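Local coordinates for protein separin (Saccharomyces cerevisiae, PDB 5U1T) that cleaves the SCC1 subunit of cohesin as a caspase-like cysteine protease at the onset of anaphase, so that chromosomes can segregate, at residues E1256-K1261 and L1292-N1297; I1301-K1306 and Q1338-I1343. One frame throughout, in Å; residues are numbered along the deposited sequence.

Overall arrangement
Both contacts lie in one small cluster of helices at the far end of the elongated chain, within the region shared by C50 peptidases, their centres about 11 Å apart and about 71 and 73 Å from the centre of the chain. Contact 1 joins helix 1252-1269 to helix 1287-1294; contact 2 joins the start of helix 1303-1320 to helix 1332-1347. In each a phenylalanine supplies the main surface. Contact 1 is wholly apolar and made of buried residues, whereas contact 2 sets its ring against a partly exposed glutamate as well as an isoleucine. Q1342 packs on F1258 and I1343 on the backbone of F1293, so helix 1332-1347 ties the two together.

Contact 1: E1256-K1261 and L1292-N1297; sequences EKFKDK and LFLKLN
F1258 lays one face of its ring on L1294, whose methyl CD2 sits over the centre of the ring. This is a CH-pi contact: CD2 of L1294 is 3.5 Å from the ring centroid of F1258 and only 9° off the ring normal. All six ring carbons of F1258 lie 3.5 to 3.9 Å from CD2 of L1294, while CG of L1294 reaches the CG and CD2 side of the ring. The aromatic group gets there because its CG stands anti to the backbone N (chi1 178°), which sends the ring out from helix 1252-1269 across to the other segment. The leucine side chain runs antiparallel to that of F1258, which it passes.

F1293 adds a smaller apolar touch with the root of its side chain: its CB lies 3.9 Å from CZ of F1258, approaching the ring obliquely. Beyond CB the side chain leads away from F1258, the two phenylalanines running roughly perpendicular. No hydrogen bond spans the segments.

The contact sets helix 1252-1269 against F1293 and L1294 of helix 1287-1294; a salt bridge from K1259 to D1287 joins the same two helices at another point. Helix 1332-1347 packs alongside, with Q1342 on F1258 and Y1346 on L1294, and the side chain of F1293 packs on L1310 and V1314 of helix 1303-1320.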
ATOM      1  N   GLU A1256     -32.656 -50.727 -43.241  1.00 72.58           N
ATOM      2  CA  GLU A1256     -33.565 -50.087 -44.179  1.00 69.19           C
ATOM      3  C   GLU A1256     -34.902 -50.804 -44.298  1.00 68.45           C
ATOM      4  O   GLU A1256     -35.931 -50.158 -44.480  1.00 67.21           O
ATOM      5  CB  GLU A1256     -32.901 -49.973 -45.547  1.00 71.22           C
ATOM      6  CG  GLU A1256     -31.992 -48.762 -45.639  1.00 77.61           C
ATOM      7  CD  GLU A1256     -32.758 -47.457 -45.417  1.00 83.82           C
ATOM      8  OE1 GLU A1256     -33.957 -47.391 -45.822  1.00 81.39           O
ATOM      9  OE2 GLU A1256     -32.170 -46.510 -44.835  1.00 82.25           O
ATOM     10  N   LYS A1257     -34.897 -52.130 -44.188  1.00 67.27           N
ATOM     11  CA  LYS A1257     -36.155 -52.859 -44.199  1.00 65.21           C
ATOM     12  C   LYS A1257     -36.864 -52.610 -42.868  1.00 64.42           C
ATOM     13  O   LYS A1257     -38.090 -52.466 -42.825  1.00 65.50           O
ATOM     14  CB  LYS A1257     -35.949 -54.363 -44.466  1.00 69.10           C
ATOM     15  CG  LYS A1257     -37.224 -55.069 -45.045  1.00 79.90           C
ATOM     16  CD  LYS A1257     -36.921 -56.443 -45.701  1.00 86.11           C
ATOM     17  CE  LYS A1257     -38.195 -57.230 -46.131  1.00 77.15           C
ATOM     18  NZ  LYS A1257     -38.934 -56.636 -47.290  1.00 72.95           N
ATOM     19  N   PHE A1258     -36.105 -52.514 -41.783  1.00 58.82           N
ATOM     20  CA  PHE A1258     -36.722 -52.187 -40.501  1.00 58.68           C
ATOM     21  C   PHE A1258     -37.364 -50.795 -40.510  1.00 61.57           C
ATOM     22  O   PHE A1258     -38.379 -50.558 -39.838  1.00 55.88           O
ATOM     23  CB  PHE A1258     -35.727 -52.252 -39.343  1.00 54.32           C
ATOM     24  CG  PHE A1258     -36.341 -51.869 -38.030  1.00 55.00           C
ATOM     25  CD1 PHE A1258     -37.242 -52.717 -37.402  1.00 54.19           C
ATOM     26  CD2 PHE A1258     -36.057 -50.646 -37.445  1.00 56.96           C
ATOM     27  CE1 PHE A1258     -37.824 -52.375 -36.213  1.00 52.63           C
ATOM     28  CE2 PHE A1258     -36.643 -50.285 -36.240  1.00 53.64           C
ATOM     29  CZ  PHE A1258     -37.524 -51.148 -35.621  1.00 57.82           C
ATOM     30  N   LYS A1259     -36.764 -49.880 -41.268  1.00 58.06           N
ATOM     31  CA  LYS A1259     -37.234 -48.507 -41.283  1.00 59.42           C
ATOM     32  C   LYS A1259     -38.593 -48.421 -41.998  1.00 61.71           C
ATOM     33  O   LYS A1259     -39.505 -47.727 -41.522  1.00 59.67           O
ATOM     34  CB  LYS A1259     -36.193 -47.588 -41.937  1.00 59.96           C
ATOM     35  CG  LYS A1259     -36.475 -46.115 -41.723  1.00 57.56           C
ATOM     36  CD  LYS A1259     -35.223 -45.308 -41.911  1.00 63.96           C
ATOM     37  CE  LYS A1259     -35.098 -44.795 -43.313  1.00 62.75           C
ATOM     38  NZ  LYS A1259     -34.461 -43.448 -43.285  1.00 53.92           N
ATOM     39  N   ASP A1260     -38.724 -49.137 -43.115  1.00 61.85           N
ATOM     40  CA  ASP A1260     -39.993 -49.237 -43.829  1.00 56.05           C
ATOM     41  C   ASP A1260     -41.097 -49.733 -42.904  1.00 54.83           C
ATOM     42  O   ASP A1260     -42.193 -49.167 -42.857  1.00 53.69           O
ATOM     43  CB  ASP A1260     -39.871 -50.176 -45.028  1.00 59.52           C
ATOM     44  CG  ASP A1260     -39.206 -49.524 -46.226  1.00 64.60           C
ATOM     45  OD1 ASP A1260     -39.069 -48.290 -46.255  1.00 62.81           O
ATOM     46  OD2 ASP A1260     -38.827 -50.257 -47.166  1.00 72.67           O
ATOM     47  N   LYS A1261     -40.791 -50.791 -42.160  1.00 51.54           N
ATOM     48  CA  LYS A1261     -41.761 -51.412 -41.257  1.00 56.20           C
ATOM     49  C   LYS A1261     -42.137 -50.496 -40.092  1.00 58.09           C
ATOM     50  O   LYS A1261     -43.325 -50.251 -39.826  1.00 57.39           O
ATOM     51  CB  LYS A1261     -41.206 -52.738 -40.733  1.00 62.23           C
ATOM     52  CG  LYS A1261     -41.124 -53.822 -41.800  1.00 64.45           C
ATOM     53  CD  LYS A1261     -42.499 -54.292 -42.206  1.00 63.04           C
ATOM     54  CE  LYS A1261     -42.385 -55.562 -43.031  1.00 73.66           C
ATOM     55  NZ  LYS A1261     -43.651 -56.388 -43.060  1.00 80.12           N
ATOM     56  N   LEU A1292     -32.099 -47.159 -32.261  1.00 57.88           N
ATOM     57  CA  LEU A1292     -32.167 -47.491 -30.846  1.00 57.08           C
ATOM     58  C   LEU A1292     -33.085 -48.687 -30.621  1.00 55.45           C
ATOM     59  O   LEU A1292     -32.866 -49.463 -29.705  1.00 56.87           O
ATOM     60  CB  LEU A1292     -32.650 -46.295 -30.029  1.00 52.09           C
ATOM     61  CG  LEU A1292     -31.647 -45.165 -29.796  1.00 52.64           C
ATOM     62  CD1 LEU A1292     -32.292 -44.070 -28.969  1.00 42.42           C
ATOM     63  CD2 LEU A1292     -30.405 -45.712 -29.122  1.00 44.88           C
ATOM     64  N   PHE A1293     -34.108 -48.827 -31.462  1.00 57.24           N
ATOM     65  CA  PHE A1293     -35.064 -49.928 -31.344  1.00 56.66           C
ATOM     66  C   PHE A1293     -34.378 -51.250 -31.654  1.00 55.14           C
ATOM     67  O   PHE A1293     -34.489 -52.204 -30.886  1.00 53.23           O
ATOM     68  CB  PHE A1293     -36.275 -49.705 -32.266  1.00 55.66           C
ATOM     69  CG  PHE A1293     -37.245 -48.685 -31.742  1.00 55.66           C
ATOM     70  CD1 PHE A1293     -37.058 -47.331 -32.000  1.00 55.69           C
ATOM     71  CD2 PHE A1293     -38.318 -49.076 -30.955  1.00 51.04           C
ATOM     72  CE1 PHE A1293     -37.918 -46.393 -31.493  1.00 50.21           C
ATOM     73  CE2 PHE A1293     -39.192 -48.143 -30.454  1.00 55.99           C
ATOM     74  CZ  PHE A1293     -38.990 -46.796 -30.722  1.00 53.11           C
ATOM     75  N   LEU A1294     -33.644 -51.274 -32.765  1.00 52.31           N
ATOM     76  CA  LEU A1294     -32.837 -52.419 -33.158  1.00 51.21           C
ATOM     77  C   LEU A1294     -31.796 -52.794 -32.118  1.00 57.06           C
ATOM     78  O   LEU A1294     -31.277 -53.905 -32.120  1.00 57.53           O
ATOM     79  CB  LEU A1294     -32.136 -52.145 -34.483  1.00 53.15           C
ATOM     80  CG  LEU A1294     -33.043 -52.050 -35.698  1.00 53.87           C
ATOM     81  CD1 LEU A1294     -32.246 -52.186 -36.987  1.00 52.83           C
ATOM     82  CD2 LEU A1294     -34.117 -53.113 -35.590  1.00 53.79           C
ATOM     83  N   LYS A1295     -31.454 -51.873 -31.229  1.00 57.63           N
ATOM     84  CA  LYS A1295     -30.415 -52.206 -30.289  1.00 54.39           C
ATOM     85  C   LYS A1295     -31.000 -52.826 -29.017  1.00 54.69           C
ATOM     86  O   LYS A1295     -30.267 -53.371 -28.203  1.00 62.92           O
ATOM     87  CB  LYS A1295     -29.544 -50.971 -30.007  1.00 63.39           C
ATOM     88  CG  LYS A1295     -28.549 -50.694 -31.154  1.00 62.44           C
ATOM     89  CD  LYS A1295     -27.856 -49.342 -31.073  1.00 60.14           C
ATOM     90  CE  LYS A1295     -26.834 -49.198 -32.211  1.00 60.25           C
ATOM     91  NZ  LYS A1295     -26.188 -47.856 -32.335  1.00 62.14           N
ATOM     92  N   LEU A1296     -32.314 -52.802 -28.858  1.00 50.73           N
ATOM     93  CA  LEU A1296     -32.924 -53.490 -27.726  1.00 53.96           C
ATOM     94  C   LEU A1296     -32.773 -55.035 -27.827  1.00 61.29           C
ATOM     95  O   LEU A1296     -32.696 -55.601 -28.922  1.00 59.59           O
ATOM     96  CB  LEU A1296     -34.407 -53.123 -27.616  1.00 53.98           C
ATOM     97  CG  LEU A1296     -34.791 -51.654 -27.516  1.00 60.02           C
ATOM     98  CD1 LEU A1296     -36.226 -51.433 -27.966  1.00 56.50           C
ATOM     99  CD2 LEU A1296     -34.591 -51.173 -26.091  1.00 56.42           C
ATOM    100  N   ASN A1297     -32.729 -55.711 -26.677  1.00 63.57           N
ATOM    101  CA  ASN A1297     -32.702 -57.168 -26.629  1.00 60.38           C
ATOM    102  C   ASN A1297     -34.020 -57.704 -26.086  1.00 63.79           C
ATOM    103  O   ASN A1297     -34.282 -57.598 -24.884  1.00 65.22           O
ATOM    104  CB  ASN A1297     -31.538 -57.663 -25.765  1.00 63.09           C
ATOM    105  CG  ASN A1297     -31.441 -59.203 -25.704  1.00 68.74           C
ATOM    106  OD1 ASN A1297     -32.211 -59.931 -26.362  1.00 65.10           O
ATOM    107  ND2 ASN A1297     -30.489 -59.699 -24.913  1.00 62.26           N
TER

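Contact 2: I1301-K1306 and Q1338-I1343; sequences IDFLSK and QLEEQI
F1303 and E1340 both carry CG anti to the backbone N (chi1 163° and 178°), and with each CB already directed at the other segment this stretches the two side chains toward each other until ring and carboxylate meet. E1340 stays extended beyond CG, which carries its carboxylate to the CE2 corner of the ring. There OE2 of E1340 lies 3.5 Å from CE2 of F1303, and CD of E1340 is equally close to the same ring carbon. The acid group comes in obliquely, its plane turned 45° from that of the ring, so it neither lies flat on the phenyl nor stands upright to it. Its aliphatic part shares in the packing, CG of E1340 being 3.9 Å from CE2 of F1303.

I1343, one turn further along the same helix, meets the ring from another direction. Its CD1 methyl sits at the ring edge, near the ring plane, 4.5 Å from CZ of F1303, a looser touch than that of the glutamate. No hydrogen bond or salt bridge crosses between the segments. The carboxylate of E1340 instead has partners along its own helix, a weak hydrogen bond with H1336 at OE1 and a long, weak ion pair with K1344 at OE2, which may steady it where it meets the ring.

F1303 belongs to the first turn of helix 1303-1320, and the contact sets that turn against the middle of helix 1332-1347. L1296, from the loop that leads out of helix 1287-1294, packs on both F1303 and I1343. Further into helix 1303-1320, M1307 and I1311 continue the interface against L1339, while Q1338 and Q1342 of helix 1332-1347 contact helix 1252-1269.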
ATOM      1  N   ILE A1301     -35.158 -59.129 -19.417  1.00 66.05           N
ATOM      2  CA  ILE A1301     -36.325 -59.147 -18.546  1.00 70.34           C
ATOM      3  C   ILE A1301     -37.121 -57.828 -18.556  1.00 71.67           C
ATOM      4  O   ILE A1301     -38.347 -57.845 -18.468  1.00 67.49           O
ATOM      5  CB  ILE A1301     -35.897 -59.482 -17.086  1.00 72.04           C
ATOM      6  CG1 ILE A1301     -37.114 -59.786 -16.201  1.00 73.05           C
ATOM      7  CG2 ILE A1301     -35.027 -58.378 -16.502  1.00 69.81           C
ATOM      8  CD1 ILE A1301     -36.795 -59.784 -14.710  1.00 80.09           C
ATOM      9  N   ASP A1302     -36.433 -56.694 -18.659  1.00 73.53           N
ATOM     10  CA  ASP A1302     -37.102 -55.394 -18.641  1.00 70.46           C
ATOM     11  C   ASP A1302     -37.157 -54.788 -20.046  1.00 68.49           C
ATOM     12  O   ASP A1302     -37.121 -53.556 -20.209  1.00 68.91           O
ATOM     13  CB  ASP A1302     -36.393 -54.445 -17.681  1.00 70.46           C
ATOM     14  CG  ASP A1302     -34.908 -54.365 -17.958  1.00 80.81           C
ATOM     15  OD1 ASP A1302     -34.470 -55.004 -18.959  1.00 79.70           O
ATOM     16  OD2 ASP A1302     -34.182 -53.673 -17.194  1.00 83.42           O
ATOM     17  N   PHE A1303     -37.253 -55.662 -21.046  1.00 60.09           N
ATOM     18  CA  PHE A1303     -37.323 -55.256 -22.441  1.00 60.77           C
ATOM     19  C   PHE A1303     -38.476 -54.295 -22.746  1.00 60.17           C
ATOM     20  O   PHE A1303     -38.313 -53.374 -23.536  1.00 60.98           O
ATOM     21  CB  PHE A1303     -37.437 -56.494 -23.334  1.00 61.06           C
ATOM     22  CG  PHE A1303     -37.915 -56.195 -24.720  1.00 57.71           C
ATOM     23  CD1 PHE A1303     -37.060 -55.652 -25.660  1.00 60.21           C
ATOM     24  CD2 PHE A1303     -39.221 -56.444 -25.080  1.00 56.16           C
ATOM     25  CE1 PHE A1303     -37.497 -55.378 -26.941  1.00 57.50           C
ATOM     26  CE2 PHE A1303     -39.659 -56.165 -26.346  1.00 61.62           C
ATOM     27  CZ  PHE A1303     -38.792 -55.630 -27.280  1.00 62.76           C
ATOM     28  N   LEU A1304     -39.634 -54.501 -22.127  1.00 58.84           N
ATOM     29  CA  LEU A1304     -40.812 -53.721 -22.497  1.00 62.82           C
ATOM     30  C   LEU A1304     -40.801 -52.330 -21.903  1.00 61.35           C
ATOM     31  O   LEU A1304     -41.347 -51.402 -22.490  1.00 59.37           O
ATOM     32  CB  LEU A1304     -42.097 -54.440 -22.096  1.00 64.00           C
ATOM     33  CG  LEU A1304     -42.561 -55.273 -23.281  1.00 68.88           C
ATOM     34  CD1 LEU A1304     -43.847 -56.043 -22.999  1.00 73.02           C
ATOM     35  CD2 LEU A1304     -42.711 -54.345 -24.485  1.00 69.33           C
ATOM     36  N   SER A1305     -40.192 -52.192 -20.735  1.00 65.30           N
ATOM     37  CA  SER A1305     -40.001 -50.873 -20.138  1.00 63.35           C
ATOM     38  C   SER A1305     -39.111 -50.044 -21.021  1.00 58.69           C
ATOM     39  O   SER A1305     -39.366 -48.873 -21.244  1.00 57.90           O
ATOM     40  CB  SER A1305     -39.388 -50.979 -18.749  1.00 60.82           C
ATOM     41  OG  SER A1305     -40.132 -51.890 -17.967  1.00 70.09           O
ATOM     42  N   LYS A1306     -38.066 -50.671 -21.530  1.00 57.15           N
ATOM     43  CA  LYS A1306     -37.099 -49.950 -22.316  1.00 57.91           C
ATOM     44  C   LYS A1306     -37.735 -49.541 -23.619  1.00 58.61           C
ATOM     45  O   LYS A1306     -37.544 -48.415 -24.069  1.00 60.45           O
ATOM     46  CB  LYS A1306     -35.856 -50.795 -22.543  1.00 59.25           C
ATOM     47  CG  LYS A1306     -35.131 -51.113 -21.260  1.00 56.18           C
ATOM     48  CD  LYS A1306     -33.760 -51.684 -21.530  1.00 62.36           C
ATOM     49  CE  LYS A1306     -33.175 -52.276 -20.275  1.00 61.77           C
ATOM     50  NZ  LYS A1306     -31.819 -52.777 -20.537  1.00 69.22           N
ATOM     51  N   GLN A1338     -46.201 -55.467 -32.846  1.00 55.64           N
ATOM     52  CA  GLN A1338     -45.550 -55.310 -34.145  1.00 55.39           C
ATOM     53  C   GLN A1338     -44.080 -54.857 -34.040  1.00 59.39           C
ATOM     54  O   GLN A1338     -43.246 -55.273 -34.833  1.00 56.97           O
ATOM     55  CB  GLN A1338     -46.339 -54.322 -35.016  1.00 53.89           C
ATOM     56  CG  GLN A1338     -47.624 -54.885 -35.612  1.00 60.81           C
ATOM     57  CD  GLN A1338     -48.625 -53.799 -36.041  1.00 64.50           C
ATOM     58  OE1 GLN A1338     -48.326 -52.605 -35.969  1.00 72.31           O
ATOM     59  NE2 GLN A1338     -49.814 -54.204 -36.460  1.00 60.84           N
ATOM     60  N   LEU A1339     -43.748 -54.003 -33.076  1.00 62.42           N
ATOM     61  CA  LEU A1339     -42.356 -53.549 -32.959  1.00 57.93           C
ATOM     62  C   LEU A1339     -41.460 -54.649 -32.430  1.00 57.51           C
ATOM     63  O   LEU A1339     -40.341 -54.826 -32.910  1.00 57.60           O
ATOM     64  CB  LEU A1339     -42.243 -52.331 -32.061  1.00 52.77           C
ATOM     65  CG  LEU A1339     -42.519 -50.987 -32.707  1.00 57.99           C
ATOM     66  CD1 LEU A1339     -42.632 -49.983 -31.602  1.00 55.71           C
ATOM     67  CD2 LEU A1339     -41.427 -50.594 -33.681  1.00 50.59           C
ATOM     68  N   GLU A1340     -41.958 -55.380 -31.434  1.00 61.02           N
ATOM     69  CA  GLU A1340     -41.245 -56.528 -30.873  1.00 60.98           C
ATOM     70  C   GLU A1340     -41.008 -57.597 -31.914  1.00 59.78           C
ATOM     71  O   GLU A1340     -39.967 -58.245 -31.929  1.00 63.77           O
ATOM     72  CB  GLU A1340     -42.022 -57.140 -29.715  1.00 63.00           C
ATOM     73  CG  GLU A1340     -41.353 -58.364 -29.130  1.00 62.39           C
ATOM     74  CD  GLU A1340     -41.801 -58.622 -27.723  1.00 64.47           C
ATOM     75  OE1 GLU A1340     -42.870 -58.097 -27.343  1.00 69.89           O
ATOM     76  OE2 GLU A1340     -41.080 -59.332 -26.988  1.00 74.00           O
ATOM     77  N   GLU A1341     -42.000 -57.778 -32.773  1.00 62.50           N
ATOM     78  CA  GLU A1341     -41.908 -58.715 -33.875  1.00 59.21           C
ATOM     79  C   GLU A1341     -40.751 -58.325 -34.783  1.00 60.16           C
ATOM     80  O   GLU A1341     -39.830 -59.113 -34.998  1.00 59.28           O
ATOM     81  CB  GLU A1341     -43.235 -58.751 -34.640  1.00 63.11           C
ATOM     82  CG  GLU A1341     -43.353 -59.777 -35.746  1.00 68.21           C
ATOM     83  CD  GLU A1341     -44.655 -59.614 -36.549  1.00 83.75           C
ATOM     84  OE1 GLU A1341     -45.636 -58.984 -36.037  1.00 78.88           O
ATOM     85  OE2 GLU A1341     -44.701 -60.122 -37.705  1.00 90.29           O
ATOM     86  N   GLN A1342     -40.776 -57.102 -35.297  1.00 58.49           N
ATOM     87  CA  GLN A1342     -39.717 -56.661 -36.197  1.00 57.96           C
ATOM     88  C   GLN A1342     -38.329 -56.659 -35.513  1.00 61.46           C
ATOM     89  O   GLN A1342     -37.320 -56.914 -36.167  1.00 58.84           O
ATOM     90  CB  GLN A1342     -40.031 -55.274 -36.763  1.00 55.15           C
ATOM     91  CG  GLN A1342     -41.243 -55.193 -37.674  1.00 59.65           C
ATOM     92  CD  GLN A1342     -41.342 -56.353 -38.666  1.00 65.15           C
ATOM     93  OE1 GLN A1342     -40.488 -56.529 -39.543  1.00 64.82           O
ATOM     94  NE2 GLN A1342     -42.402 -57.151 -38.529  1.00 65.91           N
ATOM     95  N   ILE A1343     -38.278 -56.378 -34.210  1.00 57.24           N
ATOM     96  CA  ILE A1343     -37.002 -56.355 -33.503  1.00 60.48           C
ATOM     97  C   ILE A1343     -36.484 -57.798 -33.356  1.00 60.74           C
ATOM     98  O   ILE A1343     -35.323 -58.071 -33.658  1.00 61.24           O
ATOM     99  CB  ILE A1343     -37.113 -55.629 -32.112  1.00 58.33           C
ATOM    100  CG1 ILE A1343     -37.392 -54.129 -32.295  1.00 52.32           C
ATOM    101  CG2 ILE A1343     -35.834 -55.787 -31.293  1.00 49.96           C
ATOM    102  CD1 ILE A1343     -37.749 -53.402 -31.010  1.00 44.54           C
TER